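Local coordinates for flagellar motor switch protein fliG (Thermotoga maritima, PDB 3AJC) that probably forms part of the switch complex at the base of the flagellar motor that sets the direction of flagellar rotation, at residues E97-N100 and N101-R104; D123-R126 and R127-V131; L182-E185 and L186-G190; T152-L155 and A156-L159. All blocks are in the same frame, centred on the assembly; numbering follows the deposited sequence.

Contact 1: residues E97-N100 and N101-R104; sequences EIMN and NLDR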
loop_
_atom_site.group_PDB
_atom_site.type_symbol
_atom_site.label_atom_id
_atom_site.label_comp_id
_atom_site.label_asym_id
_atom_site.label_seq_id
_atom_site.Cartn_x
_atom_site.Cartn_y
_atom_site.Cartn_z
ATOM N N GLU A 97 0.407 3.818 -0.550
ATOM C CA GLU A 97 0.016 3.587 -1.933
ATOM C C GLU A 97 0.504 4.742 -2.806
ATOM O O GLU A 97 0.932 4.541 -3.942
ATOM C CB GLU A 97 -1.512 3.437 -2.028
ATOM C CG GLU A 97 -2.015 2.020 -1.708
ATOM C CD GLU A 97 -3.477 1.967 -1.254
ATOM O OE1 GLU A 97 -4.315 2.716 -1.799
ATOM O OE2 GLU A 97 -3.794 1.159 -0.354
ATOM N N ILE A 98 0.441 5.953 -2.264
ATOM C CA ILE A 98 0.891 7.132 -2.993
ATOM C C ILE A 98 2.414 7.065 -3.138
ATOM O O ILE A 98 2.961 7.326 -4.212
ATOM C CB ILE A 98 0.487 8.416 -2.244
ATOM C CG1 ILE A 98 -1.045 8.544 -2.265
ATOM C CG2 ILE A 98 1.197 9.625 -2.843
ATOM C CD1 ILE A 98 -1.599 9.765 -1.560
ATOM N N MET A 99 3.092 6.674 -2.059
ATOM C CA MET A 99 4.539 6.575 -2.076
ATOM C C MET A 99 5.009 5.528 -3.100
ATOM O O MET A 99 6.028 5.711 -3.767
ATOM C CB MET A 99 5.056 6.229 -0.672
ATOM C CG MET A 99 4.901 7.352 0.368
ATOM S SD MET A 99 6.107 8.699 0.173
ATOM C CE MET A 99 7.484 8.065 1.125
ATOM N N ASN A 100 4.265 4.439 -3.233
ATOM C CA ASN A 100 4.648 3.400 -4.190
ATOM C C ASN A 100 4.534 3.897 -5.639
ATOM O O ASN A 100 5.286 3.475 -6.518
ATOM C CB ASN A 100 3.783 2.152 -4.008
ATOM C CG ASN A 100 4.264 1.265 -2.882
ATOM O OD1 ASN A 100 5.464 1.119 -2.656
ATOM N ND2 ASN A 100 3.328 0.646 -2.182
ATOM N N ASN A 101 3.600 4.810 -5.877
ATOM C CA ASN A 101 3.391 5.341 -7.216
ATOM C C ASN A 101 4.169 6.602 -7.544
ATOM O O ASN A 101 4.032 7.138 -8.644
ATOM C CB ASN A 101 1.902 5.585 -7.440
ATOM C CG ASN A 101 1.118 4.298 -7.522
ATOM O OD1 ASN A 101 1.253 3.532 -8.488
ATOM N ND2 ASN A 101 0.302 4.038 -6.506
ATOM N N LEU A 102 4.965 7.095 -6.596
ATOM C CA LEU A 102 5.776 8.280 -6.845
ATOM C C LEU A 102 7.019 7.809 -7.575
ATOM O O LEU A 102 7.314 6.613 -7.599
ATOM C CB LEU A 102 6.223 8.939 -5.531
ATOM C CG LEU A 102 5.357 9.974 -4.799
ATOM C CD1 LEU A 102 6.084 10.417 -3.501
ATOM C CD2 LEU A 102 5.100 11.176 -5.698
ATOM N N ASP A 103 7.743 8.741 -8.181
ATOM C CA ASP A 103 8.987 8.388 -8.832
ATOM C C ASP A 103 9.908 8.091 -7.649
ATOM O O ASP A 103 9.778 8.707 -6.587
ATOM C CB ASP A 103 9.539 9.567 -9.643
ATOM C CG ASP A 103 9.754 10.812 -8.800
ATOM O OD1 ASP A 103 8.749 11.431 -8.375
ATOM O OD2 ASP A 103 10.926 11.174 -8.550
ATOM N N ARG A 104 10.827 7.151 -7.832
ATOM C CA ARG A 104 11.775 6.759 -6.794
ATOM C C ARG A 104 12.435 7.926 -6.065
ATOM O O ARG A 104 12.469 7.963 -4.835
ATOM C CB ARG A 104 12.868 5.884 -7.404
ATOM C CG ARG A 104 13.228 4.676 -6.574
ATOM C CD ARG A 104 13.352 3.491 -7.495
ATOM N NE ARG A 104 12.143 3.384 -8.309
ATOM C CZ ARG A 104 12.030 2.625 -9.393
ATOM N NH1 ARG A 104 13.057 1.893 -9.806
ATOM N NH2 ARG A 104 10.888 2.604 -10.063
HETATM O O HOH W 1 8.444 5.020 -5.706
#
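The carboxamide of N101 turns its amino end back to the backbone carbonyl of E97, and ND2 of N101 lies 2.7 Å from O of E97. This hydrogen bond is short but bent, with 129° at the hydrogen, and counts as weak. The first torsion explains the approach. CG of N101 stands beside its own backbone N and anti to the carbonyl carbon (chi1 -69°), which folds the amide back against the last turn of helix 92-100. The backbone N of N101 also makes a weak bond to O of E97, at 3.3 Å. One residue thus grips this carbonyl twice, with side chain and backbone. The other amide, that of N100, leads away from N101 and gives its ND2 to the carbonyl of M129.

Two further weak bonds follow at the turn. N of N101 meets O of I98 at 3.1 Å, and N of L102 meets O of M99 at 3.3 Å. A water bridges the turn and donates to O of M99 and, at 2.7 Å, to O of L102. On the apolar side the bent chain of M99 brings SD to 4.1 Å from CD1 of L102. Both residues also touch I110, which joins the end of helix 92-100 to helix 104-117. I98 packs on A40, L44 and I59, about 10 Å from the side chain of R58, a residue of the FliM-binding motif. The arrangement is a helix C-terminus with weak closing bonds and a short connection to D103, the N-cap of helix 104-117, in an all-helical fold.

Contact 2: residues D123-R126 and R127-V131; sequences DEIR and RRMFV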
loop_
_atom_site.group_PDB
_atom_site.type_symbol
_atom_site.label_atom_id
_atom_site.label_comp_id
_atom_site.label_asym_id
_atom_site.label_seq_id
_atom_site.Cartn_x
_atom_site.Cartn_y
_atom_site.Cartn_z
ATOM N N ASP A 123 8.194 4.387 9.662
ATOM C CA ASP A 123 8.256 2.935 9.731
ATOM C C ASP A 123 6.904 2.299 9.437
ATOM O O ASP A 123 6.833 1.231 8.838
ATOM C CB ASP A 123 8.778 2.496 11.106
ATOM C CG ASP A 123 9.289 1.062 11.108
ATOM O OD1 ASP A 123 8.505 0.135 11.423
ATOM O OD2 ASP A 123 10.478 0.862 10.779
ATOM N N GLU A 124 5.829 2.954 9.855
ATOM C CA GLU A 124 4.500 2.430 9.589
ATOM C C GLU A 124 4.237 2.464 8.082
ATOM O O GLU A 124 3.699 1.512 7.511
ATOM C CB GLU A 124 3.439 3.258 10.328
ATOM C CG GLU A 124 3.218 2.835 11.778
ATOM C CD GLU A 124 2.457 3.868 12.603
ATOM O OE1 GLU A 124 1.368 4.322 12.172
ATOM O OE2 GLU A 124 2.948 4.220 13.698
ATOM N N ILE A 125 4.638 3.558 7.440
ATOM C CA ILE A 125 4.424 3.732 6.002
ATOM C C ILE A 125 5.258 2.760 5.170
ATOM O O ILE A 125 4.761 2.130 4.241
ATOM C CB ILE A 125 4.735 5.199 5.574
ATOM C CG1 ILE A 125 3.779 6.150 6.311
ATOM C CG2 ILE A 125 4.587 5.357 4.056
ATOM C CD1 ILE A 125 3.982 7.629 6.036
ATOM N N ARG A 126 6.529 2.641 5.517
ATOM C CA ARG A 126 7.416 1.754 4.804
ATOM C C ARG A 126 6.862 0.333 4.812
ATOM O O ARG A 126 6.713 -0.288 3.751
ATOM C CB ARG A 126 8.796 1.790 5.447
ATOM C CG ARG A 126 9.879 1.121 4.628
ATOM C CD ARG A 126 11.189 1.077 5.385
ATOM N NE ARG A 126 11.002 1.242 6.825
ATOM C CZ ARG A 126 10.945 2.421 7.442
ATOM N NH1 ARG A 126 11.061 3.545 6.742
ATOM N NH2 ARG A 126 10.777 2.479 8.757
ATOM N N ARG A 127 6.546 -0.179 6.000
ATOM C CA ARG A 127 6.006 -1.530 6.101
ATOM C C ARG A 127 4.681 -1.679 5.355
ATOM O O ARG A 127 4.368 -2.754 4.856
ATOM C CB ARG A 127 5.856 -1.946 7.574
ATOM C CG ARG A 127 7.205 -2.289 8.226
ATOM C CD ARG A 127 7.076 -2.841 9.652
ATOM N NE ARG A 127 6.557 -1.851 10.598
ATOM C CZ ARG A 127 5.269 -1.688 10.892
ATOM N NH1 ARG A 127 4.350 -2.454 10.321
ATOM N NH2 ARG A 127 4.898 -0.747 11.747
ATOM N N ARG A 128 3.907 -0.602 5.265
ATOM C CA ARG A 128 2.641 -0.665 4.545
ATOM C C ARG A 128 2.844 -0.581 3.030
ATOM O O ARG A 128 1.908 -0.809 2.265
ATOM C CB ARG A 128 1.711 0.463 4.994
ATOM C CG ARG A 128 0.958 0.165 6.267
ATOM C CD ARG A 128 0.094 -1.069 6.087
ATOM N NE ARG A 128 -0.792 -1.283 7.225
ATOM C CZ ARG A 128 -1.747 -0.438 7.597
ATOM N NH1 ARG A 128 -1.942 0.686 6.923
ATOM N NH2 ARG A 128 -2.509 -0.716 8.645
ATOM N N MET A 129 4.063 -0.257 2.609
ATOM C CA MET A 129 4.394 -0.131 1.183
ATOM C C MET A 129 4.686 -1.465 0.484
ATOM O O MET A 129 4.801 -1.525 -0.738
ATOM C CB MET A 129 5.602 0.798 1.007
ATOM C CG MET A 129 5.266 2.283 1.094
ATOM S SD MET A 129 6.747 3.313 1.065
ATOM C CE MET A 129 7.237 3.180 -0.700
ATOM N N PHE A 130 4.809 -2.524 1.276
ATOM C CA PHE A 130 5.105 -3.859 0.767
ATOM C C PHE A 130 4.085 -4.300 -0.284
ATOM O O PHE A 130 2.880 -4.287 -0.028
ATOM C CB PHE A 130 5.095 -4.855 1.940
ATOM C CG PHE A 130 5.773 -6.164 1.634
ATOM C CD1 PHE A 130 7.138 -6.317 1.847
ATOM C CD2 PHE A 130 5.055 -7.227 1.101
ATOM C CE1 PHE A 130 7.783 -7.503 1.527
ATOM C CE2 PHE A 130 5.693 -8.428 0.772
ATOM C CZ PHE A 130 7.060 -8.566 0.989
ATOM N N VAL A 131 4.555 -4.655 -1.474
ATOM C CA VAL A 131 3.655 -5.144 -2.518
ATOM C C VAL A 131 3.982 -6.616 -2.746
ATOM O O VAL A 131 5.012 -7.107 -2.289
ATOM C CB VAL A 131 3.801 -4.379 -3.864
ATOM C CG1 VAL A 131 3.348 -2.935 -3.682
ATOM C CG2 VAL A 131 5.234 -4.467 -4.381
#
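D123 and R127 face each other one turn apart and form an i to i+4 salt bridge near the end of helix 119-128. The two side chains cross at a slant, with carboxylate and guanidinium planes 47° apart. NE of R127 donates to OD1 of D123 at 2.9 Å, in a nearly straight bond of 163°. OD1 lies at the guanidinium edge, in its plane. The donor meets OD1 on the syn side, somewhat out of the carboxylate plane. Over one guanidinium face lie O of D123 and CA of E124, so the group rests on the helix backbone. CG of D123 is anti to its backbone N (chi1 -162°), which swings the carboxylate towards R127. R126 joins the network through the other carboxylate oxygen, OD2, but the place of its NH2 is doubtful.

R127 also reaches E213 with NH1, which ties this helix to helix 194-213. A leucine in its place would probably leave both D123 and E213 without this cationic partner. R128 points elsewhere and bridges to D93. I125 sits on L114, L56 and A60, and its CG2 lies 4.2 Å from SD of M129. Backbone bonds hold the turn, among them N of R127 to O of D123 at 3.2 Å. Where the helix gives way, N of M129 meets O of R126 at 2.9 Å, from above the carbonyl plane.

Contact 3: residues L182-E185 and L186-G190; sequences LKDE and LEYMG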
loop_
_atom_site.group_PDB
_atom_site.type_symbol
_atom_site.label_atom_id
_atom_site.label_comp_id
_atom_site.label_asym_id
_atom_site.label_seq_id
_atom_site.Cartn_x
_atom_site.Cartn_y
_atom_site.Cartn_z
ATOM N N LEU A 182 -1.007 -27.517 -4.772
ATOM C CA LEU A 182 -1.100 -26.297 -5.567
ATOM C C LEU A 182 -1.254 -26.622 -7.060
ATOM O O LEU A 182 -2.162 -26.121 -7.721
ATOM C CB LEU A 182 0.143 -25.429 -5.331
ATOM C CG LEU A 182 0.256 -24.142 -6.157
ATOM C CD1 LEU A 182 -0.887 -23.199 -5.817
ATOM C CD2 LEU A 182 1.600 -23.483 -5.875
ATOM N N LYS A 183 -0.382 -27.479 -7.586
ATOM C CA LYS A 183 -0.455 -27.834 -9.004
ATOM C C LYS A 183 -1.835 -28.359 -9.372
ATOM O O LYS A 183 -2.371 -28.024 -10.435
ATOM C CB LYS A 183 0.613 -28.868 -9.358
ATOM C CG LYS A 183 2.033 -28.347 -9.230
ATOM C CD LYS A 183 3.041 -29.426 -9.611
ATOM C CE LYS A 183 4.459 -28.885 -9.567
ATOM N NZ LYS A 183 5.518 -29.879 -9.891
ATOM N N ASP A 184 -2.409 -29.178 -8.490
ATOM C CA ASP A 184 -3.743 -29.724 -8.719
ATOM C C ASP A 184 -4.772 -28.613 -8.828
ATOM O O ASP A 184 -5.617 -28.626 -9.727
ATOM C CB ASP A 184 -4.161 -30.645 -7.581
ATOM C CG ASP A 184 -3.976 -32.098 -7.923
ATOM O OD1 ASP A 184 -2.860 -32.617 -7.695
ATOM O OD2 ASP A 184 -4.946 -32.711 -8.436
ATOM N N GLU A 185 -4.706 -27.662 -7.899
ATOM C CA GLU A 185 -5.629 -26.540 -7.899
ATOM C C GLU A 185 -5.515 -25.784 -9.219
ATOM O O GLU A 185 -6.516 -25.548 -9.895
ATOM C CB GLU A 185 -5.328 -25.611 -6.721
ATOM C CG GLU A 185 -6.129 -24.309 -6.695
ATOM C CD GLU A 185 -7.624 -24.516 -6.511
ATOM O OE1 GLU A 185 -8.322 -23.535 -6.170
ATOM O OE2 GLU A 185 -8.107 -25.650 -6.709
ATOM N N LEU A 186 -4.293 -25.418 -9.590
ATOM C CA LEU A 186 -4.068 -24.688 -10.835
ATOM C C LEU A 186 -4.675 -25.403 -12.050
ATOM O O LEU A 186 -5.366 -24.787 -12.861
ATOM C CB LEU A 186 -2.567 -24.474 -11.044
ATOM C CG LEU A 186 -1.906 -23.610 -9.966
ATOM C CD1 LEU A 186 -0.394 -23.693 -10.064
ATOM C CD2 LEU A 186 -2.386 -22.177 -10.113
ATOM N N GLU A 187 -4.427 -26.703 -12.163
ATOM C CA GLU A 187 -4.949 -27.493 -13.274
ATOM C C GLU A 187 -6.466 -27.438 -13.425
ATOM O O GLU A 187 -6.975 -27.362 -14.542
ATOM C CB GLU A 187 -4.523 -28.953 -13.127
ATOM C CG GLU A 187 -3.043 -29.189 -13.359
ATOM C CD GLU A 187 -2.626 -30.611 -13.035
ATOM O OE1 GLU A 187 -1.462 -30.971 -13.320
ATOM O OE2 GLU A 187 -3.461 -31.365 -12.490
ATOM N N TYR A 188 -7.185 -27.488 -12.306
ATOM C CA TYR A 188 -8.644 -27.461 -12.351
ATOM C C TYR A 188 -9.238 -26.157 -11.850
ATOM O O TYR A 188 -10.390 -26.121 -11.415
ATOM C CB TYR A 188 -9.231 -28.610 -11.529
ATOM C CG TYR A 188 -8.737 -29.973 -11.936
ATOM C CD1 TYR A 188 -7.736 -30.615 -11.210
ATOM C CD2 TYR A 188 -9.264 -30.621 -13.050
ATOM C CE1 TYR A 188 -7.273 -31.869 -11.580
ATOM C CE2 TYR A 188 -8.807 -31.876 -13.432
ATOM C CZ TYR A 188 -7.813 -32.495 -12.693
ATOM O OH TYR A 188 -7.369 -33.740 -13.068
ATOM N N MET A 189 -8.456 -25.086 -11.902
ATOM C CA MET A 189 -8.947 -23.798 -11.447
ATOM C C MET A 189 -9.651 -23.061 -12.582
ATOM O O MET A 189 -10.848 -22.819 -12.513
ATOM C CB MET A 189 -7.795 -22.955 -10.894
ATOM C CG MET A 189 -8.202 -21.565 -10.454
ATOM S SD MET A 189 -6.892 -20.775 -9.512
ATOM C CE MET A 189 -7.678 -20.598 -7.966
ATOM N N GLY A 190 -8.914 -22.718 -13.632
ATOM C CA GLY A 190 -9.527 -22.011 -14.741
ATOM C C GLY A 190 -9.453 -20.502 -14.576
ATOM O O GLY A 190 -8.782 -20.014 -13.665
#
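E185 and L186 carry most of this contact at the end of helix 176-187, in the all-helical FliG C-terminal domain, with D184 as a third partner. E185 reaches M189 with a bent chain. Its CG is anti to the backbone N (chi1 173°), and the bend comes at chi2. This puts OE1 of E185 3.5 Å from the methyl CE of M189, where the two side chains slant across each other. The same OE1 makes a long, weak ion pair with R153. L186 turns the other way along its helix, and its CD1 lies 4.0 Å from CG of L182. The backbone below is regular: N of L186 donates to O of L182 at 2.9 Å in an almost straight bond.

D184 and Y188 lie side by side and point the same way. The carboxylate and ring planes are 31° apart, and OD2 of D184 is 4.0 Å from CE1 of Y188. OD2 of D184 also comes within 4.5 Å of OE2 of E187. Two like charges so near would tend to raise the affinity of one for a proton. N of Y188 bonds to O of D184 at 3.2 Å and more weakly to O of E185. Y188 is the first residue to leave helical angles, so this forked donor marks the helix end.

Helix 176-187 rests on helix 152-159: L182 touches A156 and L159, E185 packs on A156, and M189 on L157. F171 of helix 164-171 touches L182 and K183.

Contact 4: residues T152-L155 and A156-L159; sequences TRDL and ALAL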
loop_
_atom_site.group_PDB
_atom_site.type_symbol
_atom_site.label_atom_id
_atom_site.label_comp_id
_atom_site.label_asym_id
_atom_site.label_seq_id
_atom_site.Cartn_x
_atom_site.Cartn_y
_atom_site.Cartn_z
ATOM N N THR A 152 -3.980 -23.315 0.063
ATOM C CA THR A 152 -3.760 -23.632 -1.333
ATOM C C THR A 152 -4.453 -22.719 -2.330
ATOM O O THR A 152 -3.815 -22.226 -3.260
ATOM C CB THR A 152 -4.192 -25.081 -1.632
ATOM O OG1 THR A 152 -3.443 -25.970 -0.801
ATOM C CG2 THR A 152 -3.960 -25.430 -3.107
ATOM N N ARG A 153 -5.752 -22.496 -2.153
ATOM C CA ARG A 153 -6.473 -21.676 -3.113
ATOM C C ARG A 153 -6.023 -20.222 -3.174
ATOM O O ARG A 153 -5.956 -19.635 -4.252
ATOM C CB ARG A 153 -7.976 -21.735 -2.857
ATOM C CG ARG A 153 -8.784 -21.075 -3.970
ATOM C CD ARG A 153 -10.211 -21.600 -4.005
ATOM N NE ARG A 153 -10.850 -21.329 -5.290
ATOM C CZ ARG A 153 -11.326 -20.143 -5.652
ATOM N NH1 ARG A 153 -11.247 -19.107 -4.824
ATOM N NH2 ARG A 153 -11.865 -19.992 -6.852
ATOM N N ASP A 154 -5.728 -19.628 -2.028
ATOM C CA ASP A 154 -5.284 -18.248 -2.042
ATOM C C ASP A 154 -3.938 -18.147 -2.748
ATOM O O ASP A 154 -3.679 -17.192 -3.480
ATOM C CB ASP A 154 -5.193 -17.698 -0.626
ATOM C CG ASP A 154 -6.544 -17.297 -0.087
ATOM O OD1 ASP A 154 -7.329 -16.688 -0.854
ATOM O OD2 ASP A 154 -6.824 -17.575 1.093
ATOM N N LEU A 155 -3.098 -19.154 -2.543
ATOM C CA LEU A 155 -1.787 -19.181 -3.158
ATOM C C LEU A 155 -1.952 -19.254 -4.675
ATOM O O LEU A 155 -1.338 -18.486 -5.408
ATOM C CB LEU A 155 -0.998 -20.388 -2.649
ATOM C CG LEU A 155 0.517 -20.426 -2.836
ATOM C CD1 LEU A 155 1.127 -19.054 -2.515
ATOM C CD2 LEU A 155 1.104 -21.511 -1.915
ATOM N N ALA A 156 -2.795 -20.170 -5.138
ATOM C CA ALA A 156 -3.012 -20.336 -6.566
ATOM C C ALA A 156 -3.507 -19.037 -7.197
ATOM O O ALA A 156 -3.010 -18.621 -8.249
ATOM C CB ALA A 156 -4.003 -21.460 -6.815
ATOM N N LEU A 157 -4.487 -18.404 -6.557
ATOM C CA LEU A 157 -5.031 -17.145 -7.050
ATOM C C LEU A 157 -3.945 -16.079 -7.117
ATOM O O LEU A 157 -3.750 -15.429 -8.144
ATOM C CB LEU A 157 -6.155 -16.658 -6.129
ATOM C CG LEU A 157 -7.450 -17.467 -6.180
ATOM C CD1 LEU A 157 -8.392 -17.090 -5.027
ATOM C CD2 LEU A 157 -8.100 -17.218 -7.512
ATOM N N ALA A 158 -3.239 -15.907 -6.007
ATOM C CA ALA A 158 -2.179 -14.912 -5.918
ATOM C C ALA A 158 -1.105 -15.094 -6.995
ATOM O O ALA A 158 -0.542 -14.110 -7.495
ATOM C CB ALA A 158 -1.542 -14.966 -4.533
ATOM N N LEU A 159 -0.828 -16.345 -7.353
ATOM C CA LEU A 159 0.191 -16.651 -8.348
ATOM C C LEU A 159 -0.226 -16.316 -9.778
ATOM O O LEU A 159 0.622 -16.066 -10.630
ATOM C CB LEU A 159 0.600 -18.122 -8.250
ATOM C CG LEU A 159 1.433 -18.459 -7.013
ATOM C CD1 LEU A 159 1.711 -19.955 -6.933
ATOM C CD2 LEU A 159 2.726 -17.674 -7.079
#
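N of A158 donates to O of D154 at 2.9 Å, with 166° at the hydrogen, a sound i to i+4 bond of helix 152-159. The same spacing repeats along the turn. N of A156 reaches O of T152 at 3.0 Å, N of L157 reaches O of R153 at 3.0 Å, and N of L159 reaches O of L155 at 2.9 Å. The last bond is more bent, at 145°. CB of A158 leans on O of D154, 3.3 Å away.

The side chains add two contacts: the guanidinium of R153 meets a methyl of L157, and L155 packs on L159. R153 runs extended from CG to NE, and its first torsion sets CG anti to the backbone N (chi1 -171°). The chain reaches outward, and NH1 of R153 comes to 3.5 Å from CD1 of L157. That methyl lies obliquely to the guanidinium, and the two side chains cross. L155 and L159 stand one turn apart on another face, with CG of L155 4.3 Å from CD1 of L159. Both leucines are buried.

The helix belongs to the all-helical FliG C-terminal domain. The backbone O of A158 receives NE2 of Q201 from helix 194-213. That long helix also covers D154 and L157 through A200, and I204 packs on A158. On another part of its surface, A156 meets L186 of helix 176-187, so helix 152-159 is packed between helices 194-213 and 176-187.

Along this middle and C-terminal part of FliG, the order from the N terminus is contact 1, 2, 4, 3. All four are local turns in series, so none closes a long loop, nests or crosses. Contact 1 ends helix 92-100, and contact 2 ends helix 119-128. They touch through N100 and M129, and M99 packs on M129 and I125. Contacts 4 and 3 lie together in a separate region, on helices 152-159 and 176-187, with centres about 9 Å apart. The two pairs do not touch. Nearest atoms of contacts 2 and 4 are about 10 Å apart. Helix 194-213 meets residues of both contact 2 and contact 4 and so joins the two regions.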